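Local coordinates for protein phosphoribosylaminoimidazole-succinocarboxamide synthase (Saccharomyces cerevisiae, PDB 1A48) that catalyses the ATP-dependent joining of CAIR and L-aspartate to form SAICAR, a step of de novo purine biosynthesis, at residues G10-V15 / D22-D27; K207-I212 / E297-S302; A214-E219 / E234-D239. All coordinates share one frame; numbering follows the deposited sequence.

Contact 1: G10-V15 / D22-D27; sequences GILPLV and DIYEVD
L14 and Y24 face each other as an antiparallel non-hydrogen-bonded pair, CA to CA 4.5 Å, between two backbone bonds: E25 N gives its hydrogen to P13 O at 3.1 Å and V15 N to I23 O at 2.8 Å. Strands 14-17 and 21-27 thus make a beta hairpin at the edge of a four-stranded antiparallel sheet. The Y24 ring, with CG anti to the carbonyl carbon (chi1 -65°), lies on the same face as L14. L14 CD2 sits over one ring face toward the rim, 3.8 Å above the plane of Y24, a CH-pi contact, while L12 O meets the ring edge at Y24 CD2, 3.6 Å off. V15 CG2 packs diagonally on E25 CB at 3.8 Å. L12 CB touches Y24 CD2 at 3.9 Å, its side chain crossing the tyrosine at about a right angle. With an alanine replacing Y24 the ring and hydroxyl are gone, and L14 CD2 would probably lose the face it packs on and T6 its tyrosine partner. Two backbone bonds set the pairing, then, and apolar contacts fill in around it; the polar ends turn elsewhere, Y24 OH to T6 and E25 OE2 to K111 in a salt bridge.

Contact 2: K207-I212 / E297-S302; sequences KEKGII and ETLTGS
I211 reaches across to T298 and L299 with the tip of its longer branch. The chain from CA to CD1 is fully extended (chi2 175°), and this carries CD1 into the angle between the two helix residues: it lies 3.6 Å from T298 OG1 and 4.0 Å from L299 CG. The leucine offers one of its methyls as well, I211 CD1 to L299 CD1 being 4.1 Å, and the isoleucine meets both partners at a slant. T298 turns its OG1 toward I211 CD1. Its hydroxyl is buried by the contact and has no hydrogen-bonding partner in the model; the nearest acceptor across the contact, K209 O, is 3.8 Å from T298 OG1. K209 bends at its second torsion (chi2 -54°) and then runs straight, which lays its aliphatic part alongside the end of the helix, CG 3.8 Å from T298 O. Its CB also comes near the leucine, 4.4 Å from L299 CD2. A positive charge carried close to the C-terminal end of a helix would probably suit the helix dipole. The backbone between K209 and I211 turns through a Schellman motif, with positive phi at G210 and G210 N bonded to K207 O at 3.2 Å; this ends helix 185-208 and lets I211 begin strand 211-223. Across from it lies the last turn of helix 282-300. Y205, in the same helix as K207, bonds through its hydroxyl to L299 O, and F243 of strand 241-245 touches both I211 and L299, so the contact wedges the C-terminal helix end against a helix-to-strand junction and the neighbouring strand.

Contact 3: A214-E219 / E234-D239; sequences ADTKFE and EVLTPD
T216 meets L236 through a chi1 of -154°, which sets its OG1 opposite the backbone N and turns the hydroxyl toward the loop, while L236 takes left-handed backbone angles (phi 48°, psi 54°) where the chain bends back. That bend leads straight into an ST turn, in which T237 OG1 accepts from D239 N at 3.2 Å; the loop joins strands 228-231 and 241-245 beside the long strand 211-223 of the mixed sheet. L236 spreads its two methyls between two partners: CD1 rests 3.4 Å from T216 OG1, the side chains crossing at about a right angle, and CD2 lies 4.0 Å from F218 CE1. Within the strand, T216 CG2 sits over one face of the F218 ring, and V235 CG1 comes up at the ring's edge. Helix 185-208 closes over this core, with Y199, L198 and C202 touching T216, F218 and L236. No direct hydrogen bond links strand and loop; waters do. T216 OG1, which also bonds to S241 OG, is gripped a second time by a water at 2.7 Å. That same water donates to K217 O and accepts from L236 N, 2.8 Å from the amide nitrogen.

From the N terminus the chain first closes contact 1, a short hairpin loop in which 10-15 and 22-27 pair within a separate four-stranded antiparallel sheet. Much later it leaves helix 185-208 at 207-212 and runs along strand 211-223, which contributes to both remaining contacts. Contact 3 closes the shorter loop, from 214-219 through strand 228-231 to 234-239. It is nested inside the longer loop of contact 2, which the chain completes only when helix 282-300 returns to the start of that strand. Contact 3 lies near the centre of the molecule, and contacts 1 and 2 lie on opposite sides of it, their centres about 34 Å apart.

Contact 1: G10-V15 / D22-D27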
# COMPACT_ATOMS: atom_id res chain seq x y z
N GLY A 10 -25.37 1.22 -10.17
CA GLY A 10 -25.17 2.40 -10.96
C GLY A 10 -25.45 3.74 -10.27
O GLY A 10 -25.54 4.74 -11.00
N ILE A 11 -25.47 3.87 -8.94
CA ILE A 11 -25.69 5.11 -8.23
C ILE A 11 -24.60 6.12 -8.54
O ILE A 11 -24.76 7.34 -8.66
CB ILE A 11 -25.94 4.91 -6.72
CG1 ILE A 11 -27.27 4.11 -6.55
CG2 ILE A 11 -26.06 6.23 -5.93
CD1 ILE A 11 -27.43 3.76 -5.07
N LEU A 12 -23.40 5.60 -8.65
CA LEU A 12 -22.16 6.26 -8.98
C LEU A 12 -21.50 5.42 -10.10
O LEU A 12 -21.53 4.20 -10.07
CB LEU A 12 -21.23 6.21 -7.75
CG LEU A 12 -21.14 7.32 -6.78
CD1 LEU A 12 -22.24 8.29 -6.71
CD2 LEU A 12 -20.56 6.96 -5.43
N PRO A 13 -20.88 6.09 -11.05
CA PRO A 13 -20.16 5.41 -12.11
C PRO A 13 -18.86 4.83 -11.57
O PRO A 13 -18.19 5.41 -10.73
CB PRO A 13 -19.93 6.46 -13.20
CG PRO A 13 -20.16 7.78 -12.52
CD PRO A 13 -20.80 7.54 -11.17
N LEU A 14 -18.47 3.68 -12.05
CA LEU A 14 -17.26 2.99 -11.72
C LEU A 14 -16.11 3.59 -12.55
O LEU A 14 -16.29 3.74 -13.75
CB LEU A 14 -17.42 1.54 -12.07
CG LEU A 14 -17.08 0.36 -11.28
CD1 LEU A 14 -16.54 -0.77 -12.15
CD2 LEU A 14 -16.19 0.57 -10.08
N VAL A 15 -15.02 3.95 -11.93
CA VAL A 15 -13.82 4.45 -12.56
C VAL A 15 -12.91 3.26 -12.84
O VAL A 15 -12.38 3.10 -13.94
CB VAL A 15 -13.09 5.53 -11.81
CG1 VAL A 15 -11.75 5.88 -12.36
CG2 VAL A 15 -14.01 6.73 -11.72
N ASP A 22 -12.01 -0.79 -5.36
CA ASP A 22 -13.07 -0.38 -6.29
C ASP A 22 -13.13 1.12 -6.20
O ASP A 22 -13.26 1.68 -5.11
CB ASP A 22 -14.40 -0.98 -5.99
CG ASP A 22 -14.56 -2.47 -6.10
OD1 ASP A 22 -13.61 -3.12 -6.55
OD2 ASP A 22 -15.63 -3.02 -5.73
N ILE A 23 -13.00 1.91 -7.27
CA ILE A 23 -13.02 3.36 -7.25
C ILE A 23 -14.19 3.92 -8.04
O ILE A 23 -14.40 3.50 -9.19
CB ILE A 23 -11.70 3.88 -7.90
CG1 ILE A 23 -10.53 3.26 -7.15
CG2 ILE A 23 -11.73 5.39 -7.87
CD1 ILE A 23 -9.19 3.45 -7.79
N TYR A 24 -15.03 4.75 -7.52
CA TYR A 24 -16.16 5.36 -8.04
C TYR A 24 -15.92 6.88 -8.14
O TYR A 24 -15.23 7.52 -7.36
CB TYR A 24 -17.47 5.22 -7.18
CG TYR A 24 -17.90 3.79 -7.12
CD1 TYR A 24 -17.32 2.94 -6.19
CD2 TYR A 24 -18.74 3.25 -8.00
CE1 TYR A 24 -17.66 1.59 -6.15
CE2 TYR A 24 -19.09 1.93 -8.03
CZ TYR A 24 -18.56 1.08 -7.06
OH TYR A 24 -18.90 -0.26 -7.06
N GLU A 25 -16.67 7.48 -9.08
CA GLU A 25 -16.63 8.91 -9.24
C GLU A 25 -17.81 9.54 -8.52
O GLU A 25 -18.98 9.18 -8.82
CB GLU A 25 -16.66 9.33 -10.73
CG GLU A 25 -16.55 10.85 -10.83
CD GLU A 25 -16.69 11.25 -12.32
OE1 GLU A 25 -17.71 11.07 -12.97
OE2 GLU A 25 -15.67 11.73 -12.80
N VAL A 26 -17.59 10.48 -7.62
CA VAL A 26 -18.65 11.14 -6.87
C VAL A 26 -19.18 12.37 -7.59
O VAL A 26 -20.38 12.61 -7.71
CB VAL A 26 -18.14 11.45 -5.43
CG1 VAL A 26 -19.10 12.27 -4.64
CG2 VAL A 26 -17.78 10.16 -4.75
N ASP A 27 -18.22 13.19 -8.05
CA ASP A 27 -18.57 14.37 -8.83
C ASP A 27 -17.35 14.69 -9.66
O ASP A 27 -16.40 13.94 -9.69
CB ASP A 27 -19.13 15.53 -8.06
CG ASP A 27 -18.18 16.10 -7.03
OD1 ASP A 27 -16.96 16.01 -7.18
OD2 ASP A 27 -18.68 16.66 -6.06

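Contact 2: K207-I212 / E297-S302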
# COMPACT_ATOMS: atom_id res chain seq x y z
N LYS A 207 9.79 0.23 13.34
CA LYS A 207 10.86 -0.60 13.85
C LYS A 207 10.86 -0.60 15.38
O LYS A 207 11.06 -1.69 15.93
CB LYS A 207 12.19 -0.17 13.25
CG LYS A 207 13.26 -1.21 13.45
CD LYS A 207 14.57 -0.73 12.82
CE LYS A 207 15.76 -1.21 13.64
NZ LYS A 207 17.04 -0.47 13.25
N GLU A 208 10.53 0.43 16.07
CA GLU A 208 10.38 0.54 17.51
C GLU A 208 9.18 -0.29 18.00
O GLU A 208 9.15 -0.73 19.16
CB GLU A 208 10.11 1.91 18.03
CG GLU A 208 10.89 3.11 18.41
CD GLU A 208 10.04 4.37 18.73
OE1 GLU A 208 8.87 4.17 19.20
OE2 GLU A 208 10.49 5.54 18.53
N LYS A 209 8.19 -0.55 17.19
CA LYS A 209 7.01 -1.31 17.47
C LYS A 209 7.16 -2.77 17.10
O LYS A 209 6.24 -3.57 17.37
CB LYS A 209 5.77 -0.79 16.77
CG LYS A 209 5.36 0.60 16.97
CD LYS A 209 5.18 1.00 18.39
CE LYS A 209 4.69 2.43 18.50
NZ LYS A 209 4.27 2.82 19.86
N GLY A 210 8.31 -3.14 16.50
CA GLY A 210 8.58 -4.51 16.12
C GLY A 210 8.34 -5.02 14.73
O GLY A 210 8.38 -6.21 14.43
N ILE A 211 8.07 -4.07 13.83
CA ILE A 211 7.81 -4.31 12.43
C ILE A 211 8.86 -3.60 11.57
O ILE A 211 9.19 -2.47 11.71
CB ILE A 211 6.39 -3.88 12.00
CG1 ILE A 211 5.32 -4.66 12.81
CG2 ILE A 211 6.15 -4.10 10.51
CD1 ILE A 211 3.87 -4.33 12.63
N ILE A 212 9.47 -4.37 10.67
CA ILE A 212 10.46 -3.88 9.70
C ILE A 212 9.68 -3.70 8.36
O ILE A 212 9.12 -4.64 7.80
CB ILE A 212 11.68 -4.80 9.46
CG1 ILE A 212 12.57 -4.78 10.73
CG2 ILE A 212 12.55 -4.31 8.31
CD1 ILE A 212 13.63 -5.84 10.62
N GLU A 297 -3.16 -3.07 15.39
CA GLU A 297 -3.10 -2.73 16.83
C GLU A 297 -1.72 -2.29 17.22
O GLU A 297 -1.55 -1.33 17.96
CB GLU A 297 -3.56 -3.96 17.65
CG GLU A 297 -5.03 -4.28 17.50
CD GLU A 297 -5.61 -5.26 18.51
OE1 GLU A 297 -4.84 -6.13 18.93
OE2 GLU A 297 -6.81 -5.27 18.77
N THR A 298 -0.69 -2.96 16.72
CA THR A 298 0.64 -2.63 17.05
C THR A 298 1.07 -1.29 16.49
O THR A 298 1.73 -0.54 17.23
CB THR A 298 1.69 -3.69 16.89
OG1 THR A 298 2.71 -3.39 15.96
CG2 THR A 298 1.28 -5.06 16.89
N LEU A 299 0.69 -0.91 15.30
CA LEU A 299 1.14 0.39 14.76
C LEU A 299 0.34 1.59 15.15
O LEU A 299 0.88 2.69 15.30
CB LEU A 299 1.33 0.33 13.25
CG LEU A 299 2.38 -0.59 12.70
CD1 LEU A 299 2.11 -0.93 11.24
CD2 LEU A 299 3.78 -0.06 12.92
N THR A 300 -0.93 1.45 15.33
CA THR A 300 -1.86 2.56 15.67
C THR A 300 -1.98 2.79 17.14
O THR A 300 -2.35 3.82 17.68
CB THR A 300 -3.10 1.97 14.97
OG1 THR A 300 -3.43 2.55 13.73
CG2 THR A 300 -4.15 1.34 15.73
N GLY A 301 -1.69 1.75 17.94
CA GLY A 301 -1.88 1.75 19.36
C GLY A 301 -3.37 1.57 19.69
O GLY A 301 -3.78 1.66 20.87
N SER A 302 -4.28 1.32 18.77
CA SER A 302 -5.68 1.13 18.94
C SER A 302 -6.03 -0.35 19.08
O SER A 302 -5.27 -1.17 18.60
CB SER A 302 -6.55 1.65 17.79
OG SER A 302 -6.43 3.06 17.64

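Contact 3: A214-E219 / E234-D239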
# COMPACT_ATOMS: atom_id res chain seq x y z
N ALA A 214 10.49 -3.05 4.96
CA ALA A 214 11.69 -3.19 4.11
C ALA A 214 11.74 -2.29 2.88
O ALA A 214 12.81 -1.84 2.46
CB ALA A 214 11.85 -4.63 3.71
N ASP A 215 10.56 -2.05 2.32
CA ASP A 215 10.39 -1.18 1.18
C ASP A 215 8.94 -0.74 1.10
O ASP A 215 8.13 -1.34 1.75
CB ASP A 215 10.89 -1.86 -0.02
CG ASP A 215 10.31 -3.16 -0.44
OD1 ASP A 215 9.08 -3.20 -0.53
OD2 ASP A 215 11.08 -4.07 -0.71
N THR A 216 8.65 0.30 0.31
CA THR A 216 7.31 0.76 0.15
C THR A 216 7.09 1.39 -1.21
O THR A 216 8.04 1.88 -1.76
CB THR A 216 6.82 1.74 1.22
OG1 THR A 216 5.40 1.64 1.33
CG2 THR A 216 7.27 3.14 1.10
N LYS A 217 5.91 1.46 -1.70
CA LYS A 217 5.59 2.09 -2.94
C LYS A 217 4.62 3.23 -2.70
O LYS A 217 3.50 2.98 -2.26
CB LYS A 217 5.00 1.08 -3.88
CG LYS A 217 4.85 1.55 -5.32
CD LYS A 217 4.19 0.41 -6.11
CE LYS A 217 2.77 0.19 -5.56
NZ LYS A 217 1.97 1.47 -5.59
N PHE A 218 5.06 4.45 -3.02
CA PHE A 218 4.25 5.62 -2.94
C PHE A 218 3.78 6.04 -4.37
O PHE A 218 4.39 5.82 -5.36
CB PHE A 218 4.92 6.79 -2.34
CG PHE A 218 5.45 6.70 -0.95
CD1 PHE A 218 4.62 6.61 0.12
CD2 PHE A 218 6.81 6.77 -0.71
CE1 PHE A 218 5.08 6.60 1.41
CE2 PHE A 218 7.33 6.76 0.57
CZ PHE A 218 6.43 6.69 1.60
N GLU A 219 2.66 6.73 -4.31
CA GLU A 219 2.08 7.39 -5.47
C GLU A 219 1.82 8.84 -5.08
O GLU A 219 1.28 9.10 -4.00
CB GLU A 219 0.86 6.68 -5.94
CG GLU A 219 0.31 7.10 -7.28
CD GLU A 219 -0.61 5.93 -7.75
OE1 GLU A 219 0.05 4.86 -7.97
OE2 GLU A 219 -1.80 6.24 -7.79
N GLU A 234 -2.89 4.53 -1.52
CA GLU A 234 -2.69 3.84 -0.25
C GLU A 234 -1.25 4.00 0.28
O GLU A 234 -0.28 4.03 -0.47
CB GLU A 234 -3.02 2.37 -0.36
CG GLU A 234 -1.99 1.36 -0.69
CD GLU A 234 -2.64 -0.04 -0.68
OE1 GLU A 234 -3.32 -0.38 0.32
OE2 GLU A 234 -2.40 -0.63 -1.77
N VAL A 235 -1.17 4.21 1.60
CA VAL A 235 0.08 4.45 2.23
C VAL A 235 0.50 3.48 3.28
O VAL A 235 -0.14 3.27 4.29
CB VAL A 235 -0.03 5.85 2.85
CG1 VAL A 235 1.18 6.37 3.55
CG2 VAL A 235 -0.38 6.87 1.77
N LEU A 236 1.64 2.85 3.08
CA LEU A 236 2.30 1.98 4.03
C LEU A 236 1.47 0.91 4.72
O LEU A 236 1.49 0.72 5.93
CB LEU A 236 3.07 2.80 5.04
CG LEU A 236 4.42 3.41 5.12
CD1 LEU A 236 5.58 2.72 4.50
CD2 LEU A 236 4.45 4.90 4.98
N THR A 237 0.82 0.14 3.87
CA THR A 237 0.08 -1.03 4.27
C THR A 237 0.87 -2.24 3.80
O THR A 237 1.81 -2.15 2.99
CB THR A 237 -1.31 -1.07 3.60
OG1 THR A 237 -1.10 -1.38 2.24
CG2 THR A 237 -2.10 0.21 3.75
N PRO A 238 0.52 -3.43 4.24
CA PRO A 238 1.14 -4.68 3.90
C PRO A 238 0.92 -5.01 2.43
O PRO A 238 1.58 -5.88 1.94
CB PRO A 238 0.54 -5.80 4.78
CG PRO A 238 -0.07 -4.99 5.86
CD PRO A 238 -0.51 -3.64 5.29
N ASP A 239 -0.02 -4.37 1.76
CA ASP A 239 -0.29 -4.55 0.37
C ASP A 239 0.60 -3.59 -0.47
O ASP A 239 0.90 -4.00 -1.57
CB ASP A 239 -1.71 -4.40 -0.06
CG ASP A 239 -2.68 -5.54 0.22
OD1 ASP A 239 -2.23 -6.64 0.47
OD2 ASP A 239 -3.90 -5.33 0.12
O HOH W 1 3.09 2.91 0.66
O HOH W 2 0.87 2.83 -2.82
O HOH W 3 1.00 6.53 -1.80